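Local coordinates for OmpA family protein (Klebsiella pneumoniae subsp. pneumoniae, PDB 7RJJ) that probably binds peptidoglycan through its OmpA-like domain, the part crystallised here, which holds a D-alanine in its pocket, at residues 5-10 with 38-43; 13-18 with 69-74; 96-101 with 106-111. All coordinates share one frame; numbering follows the deposited sequence.

Contact 1 (5-10 with 38-43); sequences DVIRLD and KARPGW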
loop_
_atom_site.group_PDB
_atom_site.type_symbol
_atom_site.label_atom_id
_atom_site.label_comp_id
_atom_site.label_asym_id
_atom_site.label_seq_id
_atom_site.Cartn_x
_atom_site.Cartn_y
_atom_site.Cartn_z
ATOM N N ASP A 5 -16.599 11.338 3.655
ATOM C CA ASP A 5 -16.320 10.188 2.760
ATOM C C ASP A 5 -14.909 9.642 3.005
ATOM O O ASP A 5 -14.026 10.413 3.434
ATOM C CB ASP A 5 -16.463 10.574 1.283
ATOM C CG ASP A 5 -17.883 10.880 0.838
ATOM O OD1 ASP A 5 -18.785 10.922 1.705
ATOM O OD2 ASP A 5 -18.080 11.072 -0.378
ATOM N N VAL A 6 -14.743 8.335 2.794
ATOM C CA VAL A 6 -13.393 7.702 2.824
ATOM C C VAL A 6 -12.600 8.339 1.682
ATOM O O VAL A 6 -13.211 8.643 0.647
ATOM C CB VAL A 6 -13.489 6.173 2.679
ATOM C CG1 VAL A 6 -12.150 5.521 2.361
ATOM C CG2 VAL A 6 -14.119 5.548 3.913
ATOM N N ILE A 7 -11.318 8.613 1.898
ATOM C CA ILE A 7 -10.470 9.228 0.835
ATOM C C ILE A 7 -9.545 8.135 0.304
ATOM O O ILE A 7 -8.821 7.552 1.101
ATOM C CB ILE A 7 -9.680 10.436 1.380
ATOM C CG1 ILE A 7 -10.599 11.493 1.996
ATOM C CG2 ILE A 7 -8.769 11.030 0.311
ATOM C CD1 ILE A 7 -11.660 12.022 1.060
ATOM N N ARG A 8 -9.589 7.860 -0.997
ATOM C CA ARG A 8 -8.693 6.821 -1.571
ATOM C C ARG A 8 -7.504 7.528 -2.217
ATOM O O ARG A 8 -7.737 8.431 -3.037
ATOM C CB ARG A 8 -9.474 5.926 -2.537
ATOM C CG ARG A 8 -10.503 5.082 -1.806
ATOM C CD ARG A 8 -11.483 4.313 -2.659
ATOM N NE ARG A 8 -12.347 3.560 -1.753
ATOM C CZ ARG A 8 -13.384 4.062 -1.083
ATOM N NH1 ARG A 8 -14.086 3.274 -0.283
ATOM N NH2 ARG A 8 -13.711 5.339 -1.203
ATOM N N LEU A 9 -6.286 7.180 -1.804
ATOM C CA LEU A 9 -5.096 7.815 -2.415
ATOM C C LEU A 9 -4.779 7.065 -3.705
ATOM O O LEU A 9 -5.345 5.999 -3.896
ATOM C CB LEU A 9 -3.929 7.784 -1.429
ATOM C CG LEU A 9 -4.230 8.392 -0.060
ATOM C CD1 LEU A 9 -2.960 8.499 0.767
ATOM C CD2 LEU A 9 -4.895 9.748 -0.204
ATOM N N ASP A 10 -3.962 7.640 -4.585
ATOM C CA ASP A 10 -3.628 6.921 -5.842
ATOM C C ASP A 10 -2.817 5.665 -5.506
ATOM O O ASP A 10 -2.045 5.708 -4.541
ATOM C CB ASP A 10 -2.872 7.822 -6.819
ATOM C CG ASP A 10 -3.730 8.912 -7.435
ATOM O OD1 ASP A 10 -4.448 9.593 -6.683
ATOM O OD2 ASP A 10 -3.723 9.019 -8.669
ATOM N N LYS A 38 -0.812 13.798 5.695
ATOM C CA LYS A 38 -0.545 14.941 6.607
ATOM C C LYS A 38 -1.715 15.925 6.572
ATOM O O LYS A 38 -1.940 16.575 7.599
ATOM C CB LYS A 38 0.783 15.618 6.248
ATOM C CG LYS A 38 2.016 14.763 6.506
ATOM C CD LYS A 38 2.289 14.536 7.969
ATOM C CE LYS A 38 3.418 13.561 8.215
ATOM N NZ LYS A 38 3.825 13.557 9.644
ATOM N N ALA A 39 -2.456 15.977 5.463
ATOM C CA ALA A 39 -3.588 16.924 5.351
ATOM C C ALA A 39 -4.800 16.405 6.131
ATOM O O ALA A 39 -5.751 17.186 6.295
ATOM C CB ALA A 39 -3.926 17.152 3.899
ATOM N N ARG A 40 -4.767 15.150 6.603
ATOM C CA ARG A 40 -5.944 14.616 7.338
ATOM C C ARG A 40 -5.478 13.981 8.647
ATOM O O ARG A 40 -5.586 12.777 8.842
ATOM C CB ARG A 40 -6.734 13.671 6.430
ATOM C CG ARG A 40 -6.737 14.113 4.972
ATOM C CD ARG A 40 -8.009 13.896 4.188
ATOM N NE ARG A 40 -9.010 14.859 4.631
ATOM C CZ ARG A 40 -10.048 15.286 3.910
ATOM N NH1 ARG A 40 -10.893 16.162 4.430
ATOM N NH2 ARG A 40 -10.227 14.862 2.670
ATOM N N PRO A 41 -4.976 14.788 9.605
ATOM C CA PRO A 41 -4.516 14.255 10.885
ATOM C C PRO A 41 -5.610 13.481 11.630
ATOM O O PRO A 41 -6.725 13.923 11.631
ATOM C CB PRO A 41 -4.148 15.500 11.710
ATOM C CG PRO A 41 -3.928 16.596 10.693
ATOM C CD PRO A 41 -4.795 16.245 9.502
ATOM N N GLY A 42 -5.273 12.310 12.160
ATOM C CA GLY A 42 -6.231 11.561 12.993
ATOM C C GLY A 42 -7.112 10.596 12.234
ATOM O O GLY A 42 -7.848 9.853 12.904
ATOM N N TRP A 43 -7.074 10.597 10.898
ATOM C CA TRP A 43 -7.900 9.629 10.130
ATOM C C TRP A 43 -7.214 8.257 10.162
ATOM O O TRP A 43 -5.965 8.230 10.139
ATOM C CB TRP A 43 -8.080 10.103 8.683
ATOM C CG TRP A 43 -8.956 11.300 8.490
ATOM C CD1 TRP A 43 -8.953 12.473 9.190
ATOM C CD2 TRP A 43 -9.872 11.489 7.403
ATOM N NE1 TRP A 43 -9.868 13.340 8.658
ATOM C CE2 TRP A 43 -10.440 12.768 7.552
ATOM C CE3 TRP A 43 -10.290 10.683 6.341
ATOM C CZ2 TRP A 43 -11.408 13.258 6.676
ATOM C CZ3 TRP A 43 -11.241 11.166 5.477
ATOM C CH2 TRP A 43 -11.784 12.440 5.635
#
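Ile-7, on the short edge strand 7-8 of the OmpA-like sheet, packs against Arg-40 and Trp-43 in the turn between helix 27-38 and strand 43-49. The turn is a type II beta turn from Arg-40 to Trp-43. Gly-42 takes a positive phi of 90° in it. The bond that closes it, from Trp-43 N to Arg-40 O, is weak at 3.3 Å.

The CG1 branch of Ile-7 does most of the touching. With CG1 beside the backbone N (chi1 -56°), that branch, not CG2, faces the turn. Ile-7 CG1 lies 3.5 Å from Arg-40 NH2 and 3.6 Å from Trp-43 CZ3. Both approaches are oblique to the flat groups. CD1 reaches the same guanidinium nitrogen, with Ile-7 CD1 at 3.6 Å from Arg-40 NH2. The isoleucine and arginine side chains cross at about a right angle.

Arg-40 bends at chi2 and chi3. Its CB lies over one face of the indole, near the rim. Farther along, Trp-43 CZ2 lies over one face of its guanidinium, 3.3 Å above the plane. The two side chains of the turn thus form one surface for Ile-7. The far edge of the indole meets the chain again at Asp-5. Asp-5 O lies near the ring plane, 3.5 Å from Trp-43 CZ3.

Backbone bonds of Ile-7 to Leu-116 set the strand in the sheet. Trp-43 also touches Leu-116 and Pro-118.

The two segments share no hydrogen bond or salt bridge. Their contact is van der Waals packing at the surface, with perhaps a weak attraction between the indole C-H edge and the Asp-5 carbonyl. It therefore depends on close fit, not on directional bonds.

Contact 2 (13-18 with 69-74); sequences SLFDTG and ESVRDW. With DAL (D-alanine), chain C.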
loop_
_atom_site.group_PDB
_atom_site.type_symbol
_atom_site.label_atom_id
_atom_site.label_comp_id
_atom_site.label_asym_id
_atom_site.label_seq_id
_atom_site.Cartn_x
_atom_site.Cartn_y
_atom_site.Cartn_z
ATOM N N SER A 13 2.534 1.358 -7.318
ATOM C CA SER A 13 3.181 0.145 -7.795
ATOM C C SER A 13 4.690 0.269 -7.536
ATOM O O SER A 13 5.434 0.647 -8.483
ATOM C CB SER A 13 2.862 -0.065 -9.257
ATOM O OG SER A 13 1.450 -0.131 -9.449
ATOM N N LEU A 14 5.124 -0.102 -6.331
ATOM C CA LEU A 14 6.520 0.114 -5.851
ATOM C C LEU A 14 7.271 -1.201 -5.642
ATOM O O LEU A 14 8.258 -1.164 -4.864
ATOM C CB LEU A 14 6.459 0.821 -4.485
ATOM C CG LEU A 14 5.544 2.035 -4.361
ATOM C CD1 LEU A 14 5.521 2.539 -2.918
ATOM C CD2 LEU A 14 5.956 3.139 -5.308
ATOM N N PHE A 15 6.896 -2.294 -6.312
ATOM C CA PHE A 15 7.551 -3.579 -5.942
ATOM C C PHE A 15 7.892 -4.479 -7.130
ATOM O O PHE A 15 7.074 -4.611 -8.072
ATOM C CB PHE A 15 6.615 -4.389 -5.039
ATOM C CG PHE A 15 6.113 -3.619 -3.852
ATOM C CD1 PHE A 15 6.904 -3.475 -2.721
ATOM C CD2 PHE A 15 4.879 -2.991 -3.886
ATOM C CE1 PHE A 15 6.462 -2.731 -1.643
ATOM C CE2 PHE A 15 4.442 -2.243 -2.810
ATOM C CZ PHE A 15 5.231 -2.124 -1.686
ATOM N N ASP A 16 9.088 -5.087 -7.038
ATOM C CA ASP A 16 9.567 -6.105 -8.004
ATOM C C ASP A 16 9.020 -7.458 -7.542
ATOM O O ASP A 16 8.588 -7.557 -6.351
ATOM C CB ASP A 16 11.096 -6.143 -8.104
ATOM C CG ASP A 16 11.732 -4.909 -8.779
ATOM O OD1 ASP A 16 11.143 -4.319 -9.701
ATOM O OD2 ASP A 16 12.807 -4.504 -8.283
ATOM N N THR A 17 9.028 -8.435 -8.451
ATOM C CA THR A 17 8.523 -9.810 -8.207
ATOM C C THR A 17 9.056 -10.364 -6.880
ATOM O O THR A 17 10.259 -10.206 -6.622
ATOM C CB THR A 17 8.907 -10.732 -9.372
ATOM O OG1 THR A 17 8.339 -10.164 -10.553
ATOM C CG2 THR A 17 8.435 -12.158 -9.186
ATOM N N GLY A 18 8.155 -10.916 -6.057
ATOM C CA GLY A 18 8.465 -11.598 -4.782
ATOM C C GLY A 18 9.148 -10.719 -3.750
ATOM O O GLY A 18 9.545 -11.269 -2.701
ATOM N N GLU A 69 3.047 -3.513 5.082
ATOM C CA GLU A 69 3.905 -3.199 6.262
ATOM C C GLU A 69 5.109 -2.335 5.844
ATOM O O GLU A 69 5.489 -1.469 6.645
ATOM C CB GLU A 69 4.346 -4.481 6.959
ATOM C CG GLU A 69 3.196 -5.202 7.635
ATOM C CD GLU A 69 3.548 -6.576 8.175
ATOM O OE1 GLU A 69 4.645 -7.074 7.859
ATOM O OE2 GLU A 69 2.715 -7.155 8.893
ATOM N N SER A 70 5.700 -2.578 4.668
ATOM C CA SER A 70 6.858 -1.757 4.201
ATOM C C SER A 70 6.428 -0.289 4.051
ATOM O O SER A 70 7.198 0.597 4.454
ATOM C CB SER A 70 7.449 -2.275 2.913
ATOM O OG SER A 70 8.080 -3.535 3.097
ATOM N N VAL A 71 5.259 -0.054 3.446
ATOM C CA VAL A 71 4.714 1.324 3.254
ATOM C C VAL A 71 4.358 1.907 4.624
ATOM O O VAL A 71 4.755 3.053 4.880
ATOM C CB VAL A 71 3.533 1.320 2.267
ATOM C CG1 VAL A 71 2.814 2.654 2.213
ATOM C CG2 VAL A 71 3.985 0.918 0.874
ATOM N N ARG A 72 3.695 1.135 5.489
ATOM C CA ARG A 72 3.382 1.640 6.852
ATOM C C ARG A 72 4.691 2.081 7.512
ATOM O O ARG A 72 4.772 3.243 7.970
ATOM C CB ARG A 72 2.712 0.566 7.719
ATOM C CG ARG A 72 2.553 0.952 9.184
ATOM C CD ARG A 72 2.295 -0.256 10.057
ATOM N NE ARG A 72 3.468 -1.122 10.061
ATOM C CZ ARG A 72 3.467 -2.407 10.374
ATOM N NH1 ARG A 72 2.342 -3.020 10.694
ATOM N NH2 ARG A 72 4.596 -3.092 10.313
ATOM N N ASP A 73 5.696 1.207 7.489
ATOM C CA ASP A 73 7.005 1.484 8.143
ATOM C C ASP A 73 7.630 2.765 7.574
ATOM O O ASP A 73 8.185 3.554 8.363
ATOM C CB ASP A 73 7.988 0.321 7.971
ATOM C CG ASP A 73 7.641 -0.955 8.717
ATOM O OD1 ASP A 73 6.607 -0.981 9.413
ATOM O OD2 ASP A 73 8.432 -1.923 8.589
ATOM N N TRP A 74 7.537 2.968 6.258
ATOM C CA TRP A 74 8.128 4.196 5.664
ATOM C C TRP A 74 7.382 5.427 6.180
ATOM O O TRP A 74 7.999 6.394 6.631
ATOM C CB TRP A 74 8.104 4.124 4.135
ATOM C CG TRP A 74 8.867 5.225 3.466
ATOM C CD1 TRP A 74 10.155 5.170 3.015
ATOM C CD2 TRP A 74 8.393 6.551 3.167
ATOM N NE1 TRP A 74 10.506 6.357 2.435
ATOM C CE2 TRP A 74 9.454 7.233 2.533
ATOM C CE3 TRP A 74 7.188 7.230 3.375
ATOM C CZ2 TRP A 74 9.335 8.554 2.101
ATOM C CZ3 TRP A 74 7.070 8.534 2.945
ATOM C CH2 TRP A 74 8.133 9.187 2.320
HETATM N N DAL C . 3.009 -12.761 -7.304
HETATM C CA DAL C . 4.396 -12.215 -7.411
HETATM C CB DAL C . 5.358 -13.111 -6.674
HETATM C C DAL C . 4.433 -10.777 -6.875
HETATM O O DAL C . 5.502 -10.239 -6.590
HETATM O OXT DAL C . 3.407 -10.106 -6.735
#
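Leu-14 and Val-71 are the closest backbone pair, with their CA atoms 9.4 Å apart. Segment 13-18 is an irregular loop, and segment 69-74 is part of helix 57-77. Side chains alone bridge the gap.

Val-71 meets the loop with its CG2 methyl, which lies beside its own backbone N. The methyl comes to the edge of the Phe-15 ring, near the ring plane. Val-71 CG2 is 4.2 Å from Phe-15 CZ, and the two side chains cross at about a right angle. Leu-14 adds a looser touch, with its CD1 4.4 Å from Val-71 CG2. All three residues are buried, so this is a small piece of the apolar core.

The loop then runs out to the ligand. Gly-18 N donates to the carboxylate O of D-alanine at 2.8 Å, with a nearly straight bond of 162°. Thr-17 CG2 lies 4.1 Å from the ligand CB. D-alanine is also hydrogen-bonded to Asp-52, Val-54, Asn-60 and Arg-67.

Leu-14 also packs on Arg-29 and Leu-30 of helix 27-38. Phe-15 and Val-71 share Val-112 of strand 112-117, and Val-71 reaches Ile-114. The contact thus lies between two helices and a central strand of the sheet.

Contact 3 (96-101 with 106-111); sequences PIATND and RALNRR. With DAL (D-alanine), chain C.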
loop_
_atom_site.group_PDB
_atom_site.type_symbol
_atom_site.label_atom_id
_atom_site.label_comp_id
_atom_site.label_asym_id
_atom_site.label_seq_id
_atom_site.Cartn_x
_atom_site.Cartn_y
_atom_site.Cartn_z
ATOM N N PRO A 96 -6.624 -7.393 -8.969
ATOM C CA PRO A 96 -5.756 -6.712 -9.926
ATOM C C PRO A 96 -6.375 -5.413 -10.483
ATOM O O PRO A 96 -7.610 -5.303 -10.529
ATOM C CB PRO A 96 -5.586 -7.759 -11.041
ATOM C CG PRO A 96 -6.812 -8.650 -10.920
ATOM C CD PRO A 96 -7.082 -8.712 -9.436
ATOM N N ILE A 97 -5.512 -4.438 -10.809
ATOM C CA ILE A 97 -5.926 -3.149 -11.454
ATOM C C ILE A 97 -5.495 -3.215 -12.925
ATOM O O ILE A 97 -5.928 -2.360 -13.722
ATOM C CB ILE A 97 -5.318 -1.916 -10.753
ATOM C CG1 ILE A 97 -3.784 -1.961 -10.748
ATOM C CG2 ILE A 97 -5.888 -1.766 -9.353
ATOM C CD1 ILE A 97 -3.117 -0.644 -10.407
ATOM N N ALA A 98 -4.664 -4.202 -13.259
ATOM C CA ALA A 98 -4.150 -4.347 -14.637
ATOM C C ALA A 98 -4.098 -5.825 -15.014
ATOM O O ALA A 98 -4.166 -6.679 -14.115
ATOM C CB ALA A 98 -2.781 -3.715 -14.747
ATOM N N THR A 99 -3.980 -6.100 -16.311
ATOM C CA THR A 99 -3.891 -7.499 -16.785
ATOM C C THR A 99 -2.656 -8.150 -16.158
ATOM O O THR A 99 -1.684 -7.404 -15.837
ATOM C CB THR A 99 -3.831 -7.563 -18.321
ATOM O OG1 THR A 99 -3.699 -8.929 -18.721
ATOM C CG2 THR A 99 -2.683 -6.768 -18.904
ATOM N N ASN A 100 -2.738 -9.460 -15.894
ATOM C CA ASN A 100 -1.552 -10.230 -15.442
ATOM C C ASN A 100 -0.956 -10.914 -16.682
ATOM O O ASN A 100 -0.023 -11.708 -16.522
ATOM C CB ASN A 100 -1.897 -11.232 -14.338
ATOM C CG ASN A 100 -1.996 -10.575 -12.980
ATOM O OD1 ASN A 100 -1.034 -9.950 -12.525
ATOM N ND2 ASN A 100 -3.142 -10.712 -12.333
ATOM N N ASP A 101 -1.459 -10.563 -17.875
ATOM C CA ASP A 101 -0.981 -11.178 -19.150
ATOM C C ASP A 101 0.253 -10.465 -19.718
ATOM O O ASP A 101 0.717 -10.911 -20.768
ATOM C CB ASP A 101 -2.090 -11.220 -20.206
ATOM C CG ASP A 101 -3.066 -12.378 -20.015
ATOM O OD1 ASP A 101 -2.726 -13.330 -19.258
ATOM O OD2 ASP A 101 -4.143 -12.338 -20.651
ATOM N N ARG A 106 1.536 -6.874 -14.771
ATOM C CA ARG A 106 1.880 -7.540 -13.491
ATOM C C ARG A 106 2.621 -6.543 -12.596
ATOM O O ARG A 106 2.370 -6.562 -11.386
ATOM C CB ARG A 106 2.683 -8.824 -13.731
ATOM C CG ARG A 106 1.903 -9.916 -14.454
ATOM C CD ARG A 106 2.644 -11.240 -14.543
ATOM N NE ARG A 106 3.824 -11.197 -15.396
ATOM C CZ ARG A 106 3.821 -11.399 -16.719
ATOM N NH1 ARG A 106 2.689 -11.642 -17.366
ATOM N NH2 ARG A 106 4.961 -11.361 -17.392
ATOM N N ALA A 107 3.459 -5.676 -13.171
ATOM C CA ALA A 107 4.192 -4.699 -12.326
ATOM C C ALA A 107 3.196 -3.734 -11.682
ATOM O O ALA A 107 3.420 -3.352 -10.508
ATOM C CB ALA A 107 5.238 -3.963 -13.122
ATOM N N LEU A 108 2.137 -3.368 -12.413
ATOM C CA LEU A 108 1.114 -2.446 -11.852
ATOM C C LEU A 108 0.368 -3.129 -10.699
ATOM O O LEU A 108 0.027 -2.422 -9.721
ATOM C CB LEU A 108 0.139 -2.012 -12.955
ATOM C CG LEU A 108 0.640 -0.912 -13.891
ATOM C CD1 LEU A 108 -0.294 -0.742 -15.080
ATOM C CD2 LEU A 108 0.812 0.410 -13.161
ATOM N N ASN A 109 0.171 -4.448 -10.786
ATOM C CA ASN A 109 -0.593 -5.191 -9.746
ATOM C C ASN A 109 0.214 -5.302 -8.443
ATOM O O ASN A 109 -0.423 -5.395 -7.359
ATOM C CB ASN A 109 -1.068 -6.544 -10.275
ATOM C CG ASN A 109 -2.161 -6.407 -11.314
ATOM O OD1 ASN A 109 -2.996 -5.498 -11.234
ATOM N ND2 ASN A 109 -2.185 -7.319 -12.278
ATOM N N ARG A 110 1.545 -5.346 -8.533
ATOM C CA ARG A 110 2.412 -5.393 -7.327
ATOM C C ARG A 110 2.345 -3.997 -6.712
ATOM O O ARG A 110 3.164 -3.143 -7.093
ATOM C CB ARG A 110 3.834 -5.811 -7.724
ATOM C CG ARG A 110 3.898 -7.158 -8.428
ATOM C CD ARG A 110 5.318 -7.649 -8.648
ATOM N NE ARG A 110 6.118 -6.838 -9.562
ATOM C CZ ARG A 110 6.299 -7.093 -10.869
ATOM N NH1 ARG A 110 5.715 -8.128 -11.440
ATOM N NH2 ARG A 110 7.059 -6.297 -11.601
ATOM N N ARG A 111 1.423 -3.782 -5.768
ATOM C CA ARG A 111 1.236 -2.389 -5.320
ATOM C C ARG A 111 0.622 -2.298 -3.922
ATOM O O ARG A 111 0.245 -3.331 -3.333
ATOM C CB ARG A 111 0.259 -1.754 -6.309
ATOM C CG ARG A 111 -1.167 -2.256 -6.128
ATOM C CD ARG A 111 -2.083 -1.931 -7.288
ATOM N NE ARG A 111 -3.480 -2.134 -6.917
ATOM C CZ ARG A 111 -4.121 -3.292 -6.975
ATOM N NH1 ARG A 111 -3.498 -4.387 -7.389
ATOM N NH2 ARG A 111 -5.390 -3.357 -6.608
HETATM N N DAL C . 3.009 -12.761 -7.304
HETATM C CA DAL C . 4.396 -12.215 -7.411
HETATM C CB DAL C . 5.358 -13.111 -6.674
HETATM C C DAL C . 4.433 -10.777 -6.875
HETATM O O DAL C . 5.502 -10.239 -6.590
HETATM O OXT DAL C . 3.407 -10.106 -6.735
#
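Asn-109 turns its amide into the loop 96-101 and fastens it with both ends. Its carbonyl oxygen takes two backbone donors. Ile-97 N lies 2.8 Å from Asn-109 OD1, and Ala-98 N lies 2.9 Å from Asn-109 OD1. Both donors are somewhat tilted from the carbonyl plane. Asn-109 ND2 gives its protons the other way, to Ala-98 O at 2.8 Å and to Asn-100 OD1 at 2.9 Å. Each acceptor is met from above its own carbonyl plane. The amides of Asn-100 and Asn-109 are turned 58° apart. Four bonds thus fix the rotation of the buried Asn-109 amide.

Arg-106 runs obliquely past Asn-100, and its chain bends at chi3. That bend carries the guanidinium to the backbone: Arg-106 NH1 donates to Asn-100 O at 2.8 Å. The acceptor lies in the guanidinium plane, at its edge.

Arg-111 meets Ile-97 differently. Ile-97 CG2 sits over one face of the guanidinium, a tight 3.2 Å from Arg-111 NH2. With CG1 between the backbone N and the carbonyl carbon (chi1 59°), CG2 is turned to the guanidinium while CD1 touches Arg-111 CD. The charge of Arg-111 is paired with Glu-113. Ala-98 CB completes the packing at 3.8 Å from Leu-108 CB.

Within the loop, Thr-99 OG1 accepts from Asp-101 N, an ST turn.

The loop comes after strand 86-90 and folds back on helix 103-109, which follows it. Arg-110, the first residue past the helix, forms a salt bridge with Asp-52 of the pocket. Arg-110 CD lies 3.3 Å from O of D-alanine. Arg-111 then joins His-50 by backbone bonds as the chain enters strand 112-117.

In the fold
Contacts 2 and 3 each send one segment, 13-18 and 106-111, to the D-alanine pocket, with centres about 14 Å apart. They touch through probable hydrogen bonds, Ser-13 OG with Leu-108 O and Phe-15 O with Arg-110 NE. Contact 1 lies across the chain's centre from both, about 20 Å from contact 2 and 24 Å from contact 3, centre to centre. Along the chain contacts 1 and 2 interleave, and contact 3 follows both. Strand 112-117 runs from just after contact 3 to near contact 1. Contact 1 joins edge strand 7-8 to a turn at the end of the domain away from the ligand, while contacts 2 and 3 each lend residues to the binding site.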